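Local coordinates for protein ribonucleoside-diphosphate reductase (Pseudomonas aeruginosa, PDB 5IM3) that probably reduces ribonucleoside diphosphates to the corresponding deoxyribonucleotides, supplying precursors for DNA synthesis under allosteric control by bound nucleotides such as dATP, at residues Leu634-Asp639 / Asn652-Val658. Sequence-based numbering, arbitrary orientation.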
loop_
_atom_site.group_PDB
_atom_site.type_symbol
_atom_site.label_atom_id
_atom_site.label_comp_id
_atom_site.label_asym_id
_atom_site.label_seq_id
_atom_site.Cartn_x
_atom_site.Cartn_y
_atom_site.Cartn_z
ATOM N N LEU A 634 42.892 32.928 17.014
ATOM C CA LEU A 634 42.735 31.482 17.137
ATOM C C LEU A 634 44.001 30.836 17.682
ATOM O O LEU A 634 43.931 29.890 18.474
ATOM C CB LEU A 634 42.356 30.873 15.787
ATOM C CG LEU A 634 40.928 31.147 15.303
ATOM C CD1 LEU A 634 40.694 30.535 13.926
ATOM C CD2 LEU A 634 39.892 30.625 16.295
ATOM N N ASP A 635 45.172 31.335 17.279
ATOM C CA ASP A 635 46.410 30.801 17.830
ATOM C C ASP A 635 46.510 31.098 19.320
ATOM O O ASP A 635 47.012 30.273 20.092
ATOM C CB ASP A 635 47.614 31.370 17.082
ATOM C CG ASP A 635 48.869 30.536 17.281
ATOM O OD1 ASP A 635 48.801 29.304 17.087
ATOM O OD2 ASP A 635 49.920 31.103 17.639
ATOM N N ASN A 636 46.024 32.269 19.745
ATOM C CA ASN A 636 45.997 32.589 21.168
ATOM C C ASN A 636 45.099 31.626 21.933
ATOM O O ASN A 636 45.408 31.245 23.069
ATOM C CB ASN A 636 45.521 34.026 21.375
ATOM C CG ASN A 636 46.573 35.055 21.010
ATOM O OD1 ASN A 636 47.547 34.753 20.320
ATOM N ND2 ASN A 636 46.382 36.280 21.479
ATOM N N VAL A 637 43.979 31.223 21.328
ATOM C CA VAL A 637 43.046 30.321 22.000
ATOM C C VAL A 637 43.774 29.088 22.518
ATOM O O VAL A 637 43.459 28.566 23.594
ATOM C CB VAL A 637 41.895 29.942 21.049
ATOM C CG1 VAL A 637 41.173 28.688 21.537
ATOM C CG2 VAL A 637 40.918 31.096 20.922
ATOM N N ILE A 638 44.762 28.607 21.760
ATOM C CA ILE A 638 45.474 27.386 22.129
ATOM C C ILE A 638 46.166 27.553 23.475
ATOM O O ILE A 638 46.131 26.657 24.326
ATOM C CB ILE A 638 46.481 27.010 21.026
ATOM C CG1 ILE A 638 45.786 27.003 19.652
ATOM C CG2 ILE A 638 47.171 25.686 21.366
ATOM C CD1 ILE A 638 45.734 25.677 18.971
ATOM N N ASP A 639 46.816 28.699 23.684
ATOM C CA ASP A 639 47.589 28.921 24.899
ATOM C C ASP A 639 46.708 29.246 26.097
ATOM O O ASP A 639 47.039 28.860 27.223
ATOM C CB ASP A 639 48.589 30.056 24.680
ATOM C CG ASP A 639 49.547 29.778 23.541
ATOM O OD1 ASP A 639 49.882 28.598 23.313
ATOM O OD2 ASP A 639 49.967 30.745 22.873
ATOM N N ASN A 652 47.161 19.917 21.178
ATOM C CA ASN A 652 47.040 21.326 20.824
ATOM C C ASN A 652 48.397 22.016 20.862
ATOM O O ASN A 652 48.739 22.767 19.945
ATOM C CB ASN A 652 46.054 22.022 21.760
ATOM C CG ASN A 652 44.805 22.505 21.047
ATOM O OD1 ASN A 652 44.513 22.099 19.919
ATOM N ND2 ASN A 652 44.052 23.369 21.712
ATOM N N PHE A 653 49.197 21.747 21.901
ATOM C CA PHE A 653 50.515 22.367 22.011
ATOM C C PHE A 653 51.482 21.830 20.963
ATOM O O PHE A 653 52.339 22.576 20.477
ATOM C CB PHE A 653 51.100 22.140 23.408
ATOM C CG PHE A 653 50.485 22.996 24.489
ATOM C CD1 PHE A 653 49.363 23.773 24.243
ATOM C CD2 PHE A 653 51.050 23.032 25.758
ATOM C CE1 PHE A 653 48.813 24.559 25.242
ATOM C CE2 PHE A 653 50.503 23.814 26.758
ATOM C CZ PHE A 653 49.384 24.578 26.501
ATOM N N LYS A 654 51.364 20.549 20.605
ATOM C CA LYS A 654 52.298 19.949 19.655
ATOM C C LYS A 654 52.066 20.475 18.244
ATOM O O LYS A 654 53.017 20.831 17.539
ATOM C CB LYS A 654 52.160 18.425 19.676
ATOM C CG LYS A 654 53.257 17.679 20.420
ATOM C CD LYS A 654 52.864 16.218 20.620
ATOM C CE LYS A 654 54.031 15.366 21.074
ATOM N NZ LYS A 654 54.974 15.060 19.960
ATOM N N HIS A 655 50.801 20.534 17.818
ATOM C CA HIS A 655 50.456 20.760 16.420
ATOM C C HIS A 655 49.760 22.085 16.159
ATOM O O HIS A 655 49.770 22.552 15.016
ATOM C CB HIS A 655 49.552 19.625 15.916
ATOM C CG HIS A 655 50.021 18.261 16.311
ATOM N ND1 HIS A 655 51.269 17.780 15.979
ATOM C CD2 HIS A 655 49.413 17.276 17.015
ATOM C CE1 HIS A 655 51.410 16.557 16.461
ATOM N NE2 HIS A 655 50.297 16.228 17.093
ATOM N N ARG A 656 49.147 22.684 17.172
ATOM C CA ARG A 656 48.505 23.989 17.059
ATOM C C ARG A 656 47.585 24.099 15.842
ATOM O O ARG A 656 47.740 25.010 15.020
ATOM C CB ARG A 656 49.549 25.099 17.034
ATOM C CG ARG A 656 50.593 25.031 18.148
ATOM C CD ARG A 656 51.366 26.345 18.258
ATOM N NE ARG A 656 50.492 27.431 18.698
ATOM C CZ ARG A 656 50.281 27.755 19.971
ATOM N NH1 ARG A 656 50.891 27.092 20.945
ATOM N NH2 ARG A 656 49.459 28.749 20.275
ATOM N N PRO A 657 46.611 23.204 15.701
ATOM C CA PRO A 657 45.611 23.384 14.648
ATOM C C PRO A 657 44.563 24.407 15.049
ATOM O O PRO A 657 44.205 24.545 16.219
ATOM C CB PRO A 657 44.990 21.990 14.511
ATOM C CG PRO A 657 45.096 21.419 15.879
ATOM C CD PRO A 657 46.381 21.959 16.460
ATOM N N VAL A 658 44.080 25.139 14.047
ATOM C CA VAL A 658 42.947 26.035 14.207
ATOM C C VAL A 658 41.985 25.767 13.060
ATOM O O VAL A 658 42.309 25.071 12.096
ATOM C CB VAL A 658 43.365 27.526 14.245
ATOM C CG1 VAL A 658 44.336 27.778 15.401
ATOM C CG2 VAL A 658 43.985 27.956 12.921
#
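Arg-656 leaves helical geometry with positive phi (48°), and its side chain (chi1 m, chi2 t, chi3 p) brings the guanidinium between two carboxylates one helical turn apart. NE of Arg-656 meets OD1 of Asp-635 at 3.0 Å with a nearly straight hydrogen bond (162°), while its NH1 and NH2 reach OD1 of Asp-639 at 3.0 and 3.1 Å; together these make a salt-bridge network. Both acids' CA-to-CB bonds point sideways; different chi1 values, t for Asp-635 and m for Asp-639, bring each OD1 to the same guanidinium. OD1 of Asp-635 also binds Asn-763, and its OD2 pairs with Arg-707 and Arg-762. CB of Ile-638 lies under one guanidinium face, 3.5 Å from NH2 of Arg-656. Ile-638 has the largest area covered, 124 Å²; with chi1 m and chi2 between wells (-116°), its CD1 lies 3.3 Å from O of Pro-657. CB of Leu-634 packs 3.7 Å from CG1 of Val-658. Helices 620-640 and 646-655, thus tied, lie in the beta-alpha-beta crossover between paired parallel strands 600-608 and 659-663 of the ten-stranded alpha-beta barrel.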